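Local coordinates for protein beta-lactamase (Klebsiella pneumoniae, PDB 6KBY) that probably hydrolyses beta-lactam antibiotics as a class C serine beta-lactamase, and here carries a covalently bound adenosine monophosphate in its active site, at residues 67-72 against 230-235; 235-240 against 341-346; 216-221 against 323-328. All coordinates share one frame; numbering follows the deposited sequence.

Contact 1 (67-72 against 230-235); sequences FEVGSL and IKTTSS. With AMP (adenosine monophosphate), chain B.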
loop_
_atom_site.group_PDB
_atom_site.type_symbol
_atom_site.label_atom_id
_atom_site.label_comp_id
_atom_site.label_asym_id
_atom_site.label_seq_id
_atom_site.Cartn_x
_atom_site.Cartn_y
_atom_site.Cartn_z
ATOM N N PHE A 67 -7.092 -10.889 -4.024
ATOM C CA PHE A 67 -7.900 -9.811 -3.485
ATOM C C PHE A 67 -7.433 -8.494 -4.091
ATOM O O PHE A 67 -6.240 -8.306 -4.355
ATOM C CB PHE A 67 -7.729 -9.689 -1.959
ATOM C CG PHE A 67 -8.257 -10.861 -1.164
ATOM C CD1 PHE A 67 -7.517 -12.030 -1.030
ATOM C CD2 PHE A 67 -9.465 -10.762 -0.491
ATOM C CE1 PHE A 67 -7.998 -13.091 -0.269
ATOM C CE2 PHE A 67 -9.951 -11.817 0.267
ATOM C CZ PHE A 67 -9.214 -12.981 0.381
ATOM N N GLU A 68 -8.371 -7.574 -4.293
ATOM C CA GLU A 68 -8.000 -6.191 -4.547
ATOM C C GLU A 68 -7.433 -5.595 -3.271
ATOM O O GLU A 68 -7.971 -5.805 -2.179
ATOM C CB GLU A 68 -9.227 -5.385 -4.969
ATOM C CG GLU A 68 -9.823 -5.880 -6.270
ATOM C CD GLU A 68 -11.162 -5.258 -6.630
ATOM O OE1 GLU A 68 -11.626 -4.328 -5.938
ATOM O OE2 GLU A 68 -11.758 -5.718 -7.625
ATOM N N VAL A 69 -6.347 -4.839 -3.404
ATOM C CA VAL A 69 -5.738 -4.207 -2.247
ATOM C C VAL A 69 -5.779 -2.690 -2.295
ATOM O O VAL A 69 -5.257 -2.041 -1.379
ATOM C CB VAL A 69 -4.318 -4.736 -1.972
ATOM C CG1 VAL A 69 -4.384 -6.234 -1.704
ATOM C CG2 VAL A 69 -3.385 -4.432 -3.133
ATOM N N GLY A 70 -6.424 -2.100 -3.301
ATOM C CA GLY A 70 -6.594 -0.660 -3.317
ATOM C C GLY A 70 -5.285 0.068 -3.078
ATOM O O GLY A 70 -4.305 -0.202 -3.769
ATOM N N SER A 71 -5.213 0.927 -2.056
ATOM C CA SER A 71 -4.035 1.779 -1.860
ATOM C C SER A 71 -2.777 1.066 -1.391
ATOM O O SER A 71 -1.729 1.722 -1.338
ATOM C CB SER A 71 -4.338 2.917 -0.903
ATOM O OG SER A 71 -5.307 3.755 -1.485
ATOM N N LEU A 72 -2.807 -0.225 -1.050
ATOM C CA LEU A 72 -1.516 -0.892 -0.940
ATOM C C LEU A 72 -0.748 -0.707 -2.232
ATOM O O LEU A 72 0.486 -0.682 -2.218
ATOM C CB LEU A 72 -1.664 -2.375 -0.615
ATOM C CG LEU A 72 -2.322 -2.709 0.720
ATOM C CD1 LEU A 72 -2.145 -4.180 1.048
ATOM C CD2 LEU A 72 -1.745 -1.832 1.804
ATOM N N ILE A 230 -3.606 -2.971 -7.840
ATOM C CA ILE A 230 -3.031 -4.299 -7.612
ATOM C C ILE A 230 -4.088 -5.288 -7.128
ATOM O O ILE A 230 -4.879 -4.987 -6.220
ATOM C CB ILE A 230 -1.855 -4.219 -6.624
ATOM C CG1 ILE A 230 -0.686 -3.429 -7.225
ATOM C CG2 ILE A 230 -1.420 -5.611 -6.182
ATOM C CD1 ILE A 230 0.129 -4.184 -8.265
ATOM N N LYS A 231 -4.067 -6.492 -7.711
ATOM C CA LYS A 231 -4.742 -7.673 -7.187
ATOM C C LYS A 231 -3.661 -8.696 -6.869
ATOM O O LYS A 231 -2.754 -8.904 -7.680
ATOM C CB LYS A 231 -5.706 -8.264 -8.227
ATOM C CG LYS A 231 -6.858 -7.350 -8.641
ATOM C CD LYS A 231 -6.441 -6.450 -9.818
ATOM C CE LYS A 231 -7.370 -5.295 -10.045
ATOM N NZ LYS A 231 -6.788 -4.580 -11.189
ATOM N N THR A 232 -3.742 -9.328 -5.697
ATOM C CA THR A 232 -2.631 -10.150 -5.233
ATOM C C THR A 232 -3.120 -11.125 -4.165
ATOM O O THR A 232 -4.247 -11.030 -3.675
ATOM C CB THR A 232 -1.495 -9.255 -4.727
ATOM O OG1 THR A 232 -0.369 -10.052 -4.359
ATOM C CG2 THR A 232 -1.946 -8.443 -3.535
ATOM N N THR A 233 -2.254 -12.071 -3.822
ATOM C CA THR A 233 -2.526 -13.033 -2.764
ATOM C C THR A 233 -1.858 -12.586 -1.469
ATOM O O THR A 233 -0.893 -11.815 -1.470
ATOM C CB THR A 233 -1.997 -14.426 -3.121
ATOM O OG1 THR A 233 -0.568 -14.373 -3.169
ATOM C CG2 THR A 233 -2.552 -14.909 -4.459
ATOM N N SER A 234 -2.367 -13.109 -0.354
ATOM C CA SER A 234 -1.718 -12.826 0.921
ATOM C C SER A 234 -0.297 -13.375 0.958
ATOM O O SER A 234 0.585 -12.770 1.574
ATOM C CB SER A 234 -2.545 -13.394 2.070
ATOM O OG SER A 234 -2.608 -14.804 1.984
ATOM N N SER A 235 -0.045 -14.500 0.281
ATOM C CA SER A 235 1.305 -15.056 0.253
ATOM C C SER A 235 2.271 -14.155 -0.504
ATOM O O SER A 235 3.412 -13.956 -0.068
ATOM C CB SER A 235 1.270 -16.454 -0.356
ATOM O OG SER A 235 0.577 -17.352 0.494
HETATM P P AMP B . -6.722 3.791 -0.834
HETATM O O1P AMP B . -7.241 2.390 -0.733
HETATM O O2P AMP B . -6.600 4.605 0.427
HETATM O "O5'" AMP B . -7.544 4.598 -1.927
HETATM C "C5'" AMP B . -7.799 4.025 -3.201
HETATM C "C4'" AMP B . -9.249 3.650 -3.365
HETATM O "O4'" AMP B . -10.064 4.850 -3.444
HETATM C "C3'" AMP B . -9.581 2.884 -4.639
HETATM O "O3'" AMP B . -9.324 1.497 -4.536
HETATM C "C2'" AMP B . -11.044 3.231 -4.872
HETATM O "O2'" AMP B . -11.885 2.474 -4.012
HETATM C "C1'" AMP B . -11.074 4.688 -4.418
HETATM N N9 AMP B . -10.787 5.612 -5.531
HETATM C C8 AMP B . -9.676 6.371 -5.661
HETATM N N7 AMP B . -9.720 7.115 -6.798
HETATM C C5 AMP B . -10.884 6.825 -7.415
HETATM C C6 AMP B . -11.560 7.256 -8.658
HETATM N N6 AMP B . -10.983 8.160 -9.484
HETATM N N1 AMP B . -12.767 6.712 -8.941
HETATM C C2 AMP B . -13.348 5.809 -8.126
HETATM N N3 AMP B . -12.789 5.373 -6.980
HETATM C C4 AMP B . -11.581 5.837 -6.578
HETATM O O HOH W 1 -6.937 -3.103 -6.057
#

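Contact 2 (235-240 against 341-346); sequences SDLLRY and GIVMLA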
loop_
_atom_site.group_PDB
_atom_site.type_symbol
_atom_site.label_atom_id
_atom_site.label_comp_id
_atom_site.label_asym_id
_atom_site.label_seq_id
_atom_site.Cartn_x
_atom_site.Cartn_y
_atom_site.Cartn_z
ATOM N N SER A 235 -0.045 -14.500 0.281
ATOM C CA SER A 235 1.305 -15.056 0.253
ATOM C C SER A 235 2.271 -14.155 -0.504
ATOM O O SER A 235 3.412 -13.956 -0.068
ATOM C CB SER A 235 1.270 -16.454 -0.356
ATOM O OG SER A 235 0.577 -17.352 0.494
ATOM N N ASP A 236 1.845 -13.615 -1.648
ATOM C CA ASP A 236 2.708 -12.675 -2.361
ATOM C C ASP A 236 2.968 -11.427 -1.530
ATOM O O ASP A 236 4.091 -10.912 -1.509
ATOM C CB ASP A 236 2.103 -12.282 -3.711
ATOM C CG ASP A 236 2.561 -13.177 -4.852
ATOM O OD1 ASP A 236 3.032 -14.310 -4.597
ATOM O OD2 ASP A 236 2.425 -12.747 -6.020
ATOM N N LEU A 237 1.939 -10.910 -0.857
ATOM C CA LEU A 237 2.167 -9.733 -0.026
ATOM C C LEU A 237 3.031 -10.046 1.182
ATOM O O LEU A 237 3.792 -9.185 1.627
ATOM C CB LEU A 237 0.852 -9.098 0.405
ATOM C CG LEU A 237 0.151 -8.297 -0.684
ATOM C CD1 LEU A 237 -1.202 -7.817 -0.176
ATOM C CD2 LEU A 237 0.999 -7.116 -1.156
ATOM N N LEU A 238 2.942 -11.260 1.728
ATOM C CA LEU A 238 3.856 -11.594 2.814
ATOM C C LEU A 238 5.294 -11.632 2.315
ATOM O O LEU A 238 6.215 -11.211 3.024
ATOM C CB LEU A 238 3.462 -12.909 3.482
ATOM C CG LEU A 238 4.126 -13.157 4.843
ATOM C CD1 LEU A 238 3.664 -12.131 5.875
ATOM C CD2 LEU A 238 3.857 -14.573 5.327
ATOM N N ARG A 239 5.508 -12.121 1.091
ATOM C CA ARG A 239 6.843 -12.058 0.504
ATOM C C ARG A 239 7.311 -10.611 0.370
ATOM O O ARG A 239 8.464 -10.287 0.671
ATOM C CB ARG A 239 6.847 -12.761 -0.853
ATOM C CG ARG A 239 8.216 -12.807 -1.492
ATOM C CD ARG A 239 8.269 -13.643 -2.765
ATOM N NE ARG A 239 9.567 -13.464 -3.402
ATOM C CZ ARG A 239 10.648 -14.179 -3.107
ATOM N NH1 ARG A 239 10.587 -15.145 -2.197
ATOM N NH2 ARG A 239 11.796 -13.928 -3.724
ATOM N N TYR A 240 6.412 -9.724 -0.057
ATOM C CA TYR A 240 6.722 -8.298 -0.163
ATOM C C TYR A 240 7.115 -7.729 1.192
ATOM O O TYR A 240 8.061 -6.935 1.295
ATOM C CB TYR A 240 5.480 -7.594 -0.690
ATOM C CG TYR A 240 5.526 -6.115 -1.005
ATOM C CD1 TYR A 240 6.453 -5.581 -1.896
ATOM C CD2 TYR A 240 4.552 -5.272 -0.490
ATOM C CE1 TYR A 240 6.426 -4.236 -2.235
ATOM C CE2 TYR A 240 4.515 -3.939 -0.820
ATOM C CZ TYR A 240 5.454 -3.425 -1.693
ATOM O OH TYR A 240 5.416 -2.097 -2.060
ATOM N N GLY A 341 5.512 -9.257 10.744
ATOM C CA GLY A 341 4.656 -8.542 9.823
ATOM C C GLY A 341 3.351 -9.273 9.646
ATOM O O GLY A 341 3.236 -10.475 9.925
ATOM N N ILE A 342 2.357 -8.525 9.177
ATOM C CA ILE A 342 1.029 -9.070 8.963
ATOM C C ILE A 342 0.418 -8.455 7.712
ATOM O O ILE A 342 0.597 -7.263 7.428
ATOM C CB ILE A 342 0.124 -8.875 10.198
ATOM C CG1 ILE A 342 -1.226 -9.564 9.999
ATOM C CG2 ILE A 342 -0.054 -7.402 10.536
ATOM C CD1 ILE A 342 -2.059 -9.603 11.258
ATOM N N VAL A 343 -0.299 -9.293 6.967
ATOM C CA VAL A 343 -1.138 -8.894 5.847
ATOM C C VAL A 343 -2.551 -9.366 6.169
ATOM O O VAL A 343 -2.751 -10.546 6.478
ATOM C CB VAL A 343 -0.661 -9.565 4.546
ATOM C CG1 VAL A 343 -1.521 -9.132 3.370
ATOM C CG2 VAL A 343 0.813 -9.287 4.291
ATOM N N MET A 344 -3.531 -8.465 6.094
ATOM C CA MET A 344 -4.929 -8.826 6.302
ATOM C C MET A 344 -5.710 -8.411 5.068
ATOM O O MET A 344 -5.804 -7.215 4.777
ATOM C CB MET A 344 -5.495 -8.112 7.527
ATOM C CG MET A 344 -4.858 -8.522 8.837
ATOM S SD MET A 344 -5.176 -7.357 10.178
ATOM C CE MET A 344 -6.969 -7.321 10.214
ATOM N N LEU A 345 -6.279 -9.388 4.362
ATOM C CA LEU A 345 -7.057 -9.132 3.158
ATOM C C LEU A 345 -8.495 -9.580 3.370
ATOM O O LEU A 345 -8.743 -10.664 3.908
ATOM C CB LEU A 345 -6.480 -9.885 1.962
ATOM C CG LEU A 345 -4.988 -9.674 1.709
ATOM C CD1 LEU A 345 -4.556 -10.415 0.461
ATOM C CD2 LEU A 345 -4.656 -8.194 1.604
ATOM N N ALA A 346 -9.439 -8.753 2.928
ATOM C CA ALA A 346 -10.861 -9.044 3.041
ATOM C C ALA A 346 -11.565 -8.607 1.766
ATOM O O ALA A 346 -11.185 -7.610 1.141
ATOM C CB ALA A 346 -11.498 -8.284 4.207
#

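Contact 3 (216-221 against 323-328); sequences VHVNME and GSTNGF. With AMP (adenosine monophosphate), chain B.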
loop_
_atom_site.group_PDB
_atom_site.type_symbol
_atom_site.label_atom_id
_atom_site.label_comp_id
_atom_site.label_asym_id
_atom_site.label_seq_id
_atom_site.Cartn_x
_atom_site.Cartn_y
_atom_site.Cartn_z
ATOM N N VAL A 216 -18.722 -6.861 -6.661
ATOM C CA VAL A 216 -18.100 -5.838 -7.494
ATOM C C VAL A 216 -16.606 -6.097 -7.645
ATOM O O VAL A 216 -15.950 -6.658 -6.757
ATOM C CB VAL A 216 -18.341 -4.404 -6.965
ATOM C CG1 VAL A 216 -19.816 -4.021 -7.080
ATOM C CG2 VAL A 216 -17.861 -4.277 -5.530
ATOM N N HIS A 217 -16.077 -5.672 -8.790
ATOM C CA HIS A 217 -14.651 -5.559 -9.043
ATOM C C HIS A 217 -14.330 -4.115 -9.398
ATOM O O HIS A 217 -15.137 -3.414 -10.018
ATOM C CB HIS A 217 -14.219 -6.472 -10.185
ATOM C CG HIS A 217 -14.015 -7.896 -9.773
ATOM N ND1 HIS A 217 -14.105 -8.947 -10.659
ATOM C CD2 HIS A 217 -13.700 -8.442 -8.573
ATOM C CE1 HIS A 217 -13.864 -10.080 -10.023
ATOM N NE2 HIS A 217 -13.613 -9.800 -8.756
ATOM N N VAL A 218 -13.134 -3.678 -8.998
ATOM C CA VAL A 218 -12.752 -2.282 -9.162
ATOM C C VAL A 218 -12.654 -1.915 -10.638
ATOM O O VAL A 218 -12.172 -2.696 -11.468
ATOM C CB VAL A 218 -11.442 -1.996 -8.406
ATOM C CG1 VAL A 218 -10.294 -2.828 -8.961
ATOM C CG2 VAL A 218 -11.106 -0.515 -8.445
ATOM N N ASN A 219 -13.116 -0.709 -10.968
ATOM C CA ASN A 219 -13.040 -0.183 -12.326
ATOM C C ASN A 219 -11.756 0.622 -12.459
ATOM O O ASN A 219 -11.533 1.569 -11.699
ATOM C CB ASN A 219 -14.246 0.706 -12.624
ATOM C CG ASN A 219 -14.283 1.169 -14.065
ATOM O OD1 ASN A 219 -13.907 0.428 -14.975
ATOM N ND2 ASN A 219 -14.728 2.402 -14.282
ATOM N N MET A 220 -10.917 0.245 -13.415
ATOM C CA MET A 220 -9.607 0.856 -13.577
ATOM C C MET A 220 -9.700 2.040 -14.533
ATOM O O MET A 220 -10.029 1.870 -15.713
ATOM C CB MET A 220 -8.620 -0.180 -14.110
ATOM C CG MET A 220 -8.411 -1.358 -13.176
ATOM S SD MET A 220 -7.945 -0.852 -11.498
ATOM C CE MET A 220 -6.576 0.241 -11.841
ATOM N N GLU A 221 -9.392 3.231 -14.030
ATOM C CA GLU A 221 -9.455 4.469 -14.793
ATOM C C GLU A 221 -8.059 5.099 -14.874
ATOM O O GLU A 221 -7.063 4.495 -14.467
ATOM C CB GLU A 221 -10.529 5.381 -14.200
ATOM C CG GLU A 221 -11.913 4.742 -14.222
ATOM C CD GLU A 221 -13.002 5.683 -13.756
ATOM O OE1 GLU A 221 -12.805 6.363 -12.728
ATOM O OE2 GLU A 221 -14.054 5.750 -14.429
ATOM N N GLY A 323 -5.406 -0.160 2.574
ATOM C CA GLY A 323 -5.905 -0.084 1.216
ATOM C C GLY A 323 -7.328 -0.584 1.120
ATOM O O GLY A 323 -7.695 -1.551 1.796
ATOM N N SER A 324 -8.138 0.061 0.283
ATOM C CA SER A 324 -9.523 -0.358 0.126
ATOM C C SER A 324 -9.969 -0.115 -1.305
ATOM O O SER A 324 -9.402 0.709 -2.018
ATOM C CB SER A 324 -10.477 0.417 1.046
ATOM O OG SER A 324 -9.980 0.504 2.372
ATOM N N THR A 325 -11.000 -0.848 -1.710
ATOM C CA THR A 325 -11.823 -0.509 -2.864
ATOM C C THR A 325 -13.276 -0.584 -2.408
ATOM O O THR A 325 -13.564 -0.874 -1.244
ATOM C CB THR A 325 -11.588 -1.456 -4.046
ATOM O OG1 THR A 325 -12.022 -2.765 -3.671
ATOM C CG2 THR A 325 -10.116 -1.500 -4.457
ATOM N N ASN A 326 -14.216 -0.335 -3.325
ATOM C CA ASN A 326 -15.621 -0.423 -2.935
ATOM C C ASN A 326 -15.966 -1.796 -2.383
ATOM O O ASN A 326 -16.890 -1.922 -1.572
ATOM C CB ASN A 326 -16.535 -0.100 -4.116
ATOM C CG ASN A 326 -16.570 1.373 -4.437
ATOM O OD1 ASN A 326 -16.095 2.197 -3.664
ATOM N ND2 ASN A 326 -17.153 1.716 -5.580
ATOM N N GLY A 327 -15.251 -2.832 -2.810
ATOM C CA GLY A 327 -15.573 -4.169 -2.366
ATOM C C GLY A 327 -14.568 -4.854 -1.459
ATOM O O GLY A 327 -14.813 -5.991 -1.061
ATOM N N PHE A 328 -13.451 -4.201 -1.114
ATOM C CA PHE A 328 -12.349 -4.874 -0.434
ATOM C C PHE A 328 -11.713 -3.980 0.624
ATOM O O PHE A 328 -11.703 -2.752 0.505
ATOM C CB PHE A 328 -11.230 -5.267 -1.411
ATOM C CG PHE A 328 -11.587 -6.382 -2.356
ATOM C CD1 PHE A 328 -12.353 -6.142 -3.491
ATOM C CD2 PHE A 328 -11.117 -7.666 -2.134
ATOM C CE1 PHE A 328 -12.642 -7.163 -4.377
ATOM C CE2 PHE A 328 -11.414 -8.687 -3.012
ATOM C CZ PHE A 328 -12.180 -8.437 -4.135
HETATM P P AMP B . -6.722 3.791 -0.834
HETATM O O1P AMP B . -7.241 2.390 -0.733
HETATM O O2P AMP B . -6.600 4.605 0.427
HETATM O "O5'" AMP B . -7.544 4.598 -1.927
HETATM C "C5'" AMP B . -7.799 4.025 -3.201
HETATM C "C4'" AMP B . -9.249 3.650 -3.365
HETATM O "O4'" AMP B . -10.064 4.850 -3.444
HETATM C "C3'" AMP B . -9.581 2.884 -4.639
HETATM O "O3'" AMP B . -9.324 1.497 -4.536
HETATM C "C2'" AMP B . -11.044 3.231 -4.872
HETATM O "O2'" AMP B . -11.885 2.474 -4.012
HETATM C "C1'" AMP B . -11.074 4.688 -4.418
HETATM N N9 AMP B . -10.787 5.612 -5.531
HETATM C C8 AMP B . -9.676 6.371 -5.661
HETATM N N7 AMP B . -9.720 7.115 -6.798
HETATM C C5 AMP B . -10.884 6.825 -7.415
HETATM C C6 AMP B . -11.560 7.256 -8.658
HETATM N N6 AMP B . -10.983 8.160 -9.484
HETATM N N1 AMP B . -12.767 6.712 -8.941
HETATM C C2 AMP B . -13.348 5.809 -8.126
HETATM N N3 AMP B . -12.789 5.373 -6.980
HETATM C C4 AMP B . -11.581 5.837 -6.578
#

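Contact 1 (67-72 against 230-235)
Val69 lays its methyl CG2 against Ile230, 3.8 Å from Ile230 CG2, while its other methyl, CG1, meets Thr232 CG2. Val69 CG1 stands anti to its own carbonyl carbon (chi1 -60°), which turns CG2 to Ile230. The two segments are edge and middle strand of a small antiparallel sheet, completed by strand 193-194, that leads into the active-site serine of this class C enzyme. Phe67 and Thr232 form a hydrogen-bonded pair. Phe67 N reaches Thr232 O at 2.9 Å, nearly straight at 172°, and Thr232 N returns a bond to Phe67 O. That same Phe67 O also receives a CA-H contact from Lys231 CA at 3.3 Å.

Glu68 and Lys231 form the next, non-hydrogen-bonded pair. Their chains run side by side on one face and touch at CG. Their charged ends part: Lys231 NZ donates to the carbonyls of Gly229 and Leu195, and the Glu68 carboxylate accepts from Tyr205 and also serves the pocket loop and strand.

Beyond this pair, Ile230 O is gripped twice, by Val69 N and by a water that accepts from Gly70 N. A type II' turn from Val69 to Leu72 holds Gly70 and Ser71 at its two central positions. Ser71 N donates to AMP O1P at 2.8 Å. Ser71 OG is bonded covalently to AMP P, at 1.6 Å.

Contact 2 (235-240 against 341-346)
Leu237 drops from helix 235-240 onto Val343. The two side chains cross at about a right angle. Val343 presents both methyls as a fork to Leu237 CB, with CG1 at 3.8 Å and CG2 at 3.9 Å. Leu237 CG stands anti to its own carbonyl carbon (chi1 -76°), and from there CD1 extends along the strand. This methyl settles between two residues, touching Val343 CG1 at 3.8 Å and Leu345 CD2 at 3.9 Å. The Leu237 tip is thus a bump in the hollow between two strand side chains that point to the helix.

Val343 is a bump in its turn. Its CG2 pushes up to the helix backbone and lies 3.9 Å from Leu238 N, in the angle between the Leu237 and Leu238 side chains. This is helix-on-sheet packing in the alpha/beta part of the beta-lactamase fold. Helix 234-244 lies on one face of the large antiparallel sheet, and helix 352-364 covers the other face through Ile342 and Met344. The axes of segments 235-240 and 341-346 pass 8.3 Å apart, with their directions at 151°, so they run roughly antiparallel.

Leu238 fills the far end of the interface. Its CD1 is 4.3 Å from Val343 CG2 and approaches the backbone at Gly341, which has no side chain to hold it off. Leu238 also packs on Ala38 and Thr40 of the neighbouring strand 34-41. On the other flank, Ile332 of strand 328-335 meets both Leu237 and Val343.

Contact 3 (216-221 against 323-328)
Val216 pushes its methyl CG2 against the backbone of Gly327. This is the close-packed end of the contact. Gly327 has no side chain, and Val216 CG2 lies directly on Gly327 CA, at 3.9 Å. Nearby, Phe328 brings ring atom CE1 to 4.1 Å from Val216 O. The ring also packs on Phe67 and Glu68.

The segment 323-328 ends a long strand of the main sheet and turns tightly into the next one. Thr325 N bonds to Phe328 O at 3.0 Å across this beta hairpin. Thr325 packs between loop and ribose: its CG2 touches Val218 CB at 4.2 Å and lies 3.1 Å from AMP O3'. Thr325 OG1 stands between its backbone N and carbonyl carbon (chi1 65°) and bonds Glu68. The Glu68 carboxylate also takes Val218 N, so one acid joins both segments.

Past Val218 the loop draws away from the strand. Asn219 is exposed, and AMP lies between Glu221 and the strand. Glu221 OE1 comes only to 3.8 Å from AMP N1, a loose approach.

Ser324 alone serves the phosphate through its N-H and the ribose through its carbonyl. Ser324 N donates to AMP O1P at 2.7 Å and 164°, and AMP O3' donates to Ser324 O. With Ser71 N on the same O1P, this is the oxyanion-hole arrangement of serine beta-lactamases, here around a phosphate oxygen of the covalent adduct.

From the N terminus, 67-72 comes first. Contact 1 joins it to 230-235 and closes a loop of 157 residues, much of it helical. Contact 2 follows in series. It shares Ser235 with contact 1, uses the same helix 234-244, and closes a second loop at strand 340-346. Contact 3 crosses both: 216-221 lies within the first loop and 323-328 within the second. Leu237 CD1 and Thr232 CG2, 3.5 Å apart, pack contacts 1 and 2 together. Contacts 1 and 3 meet at AMP, and contacts 2 and 3 reach the same large sheet. Together they tie the small sheet, the helix and the pocket loop to it.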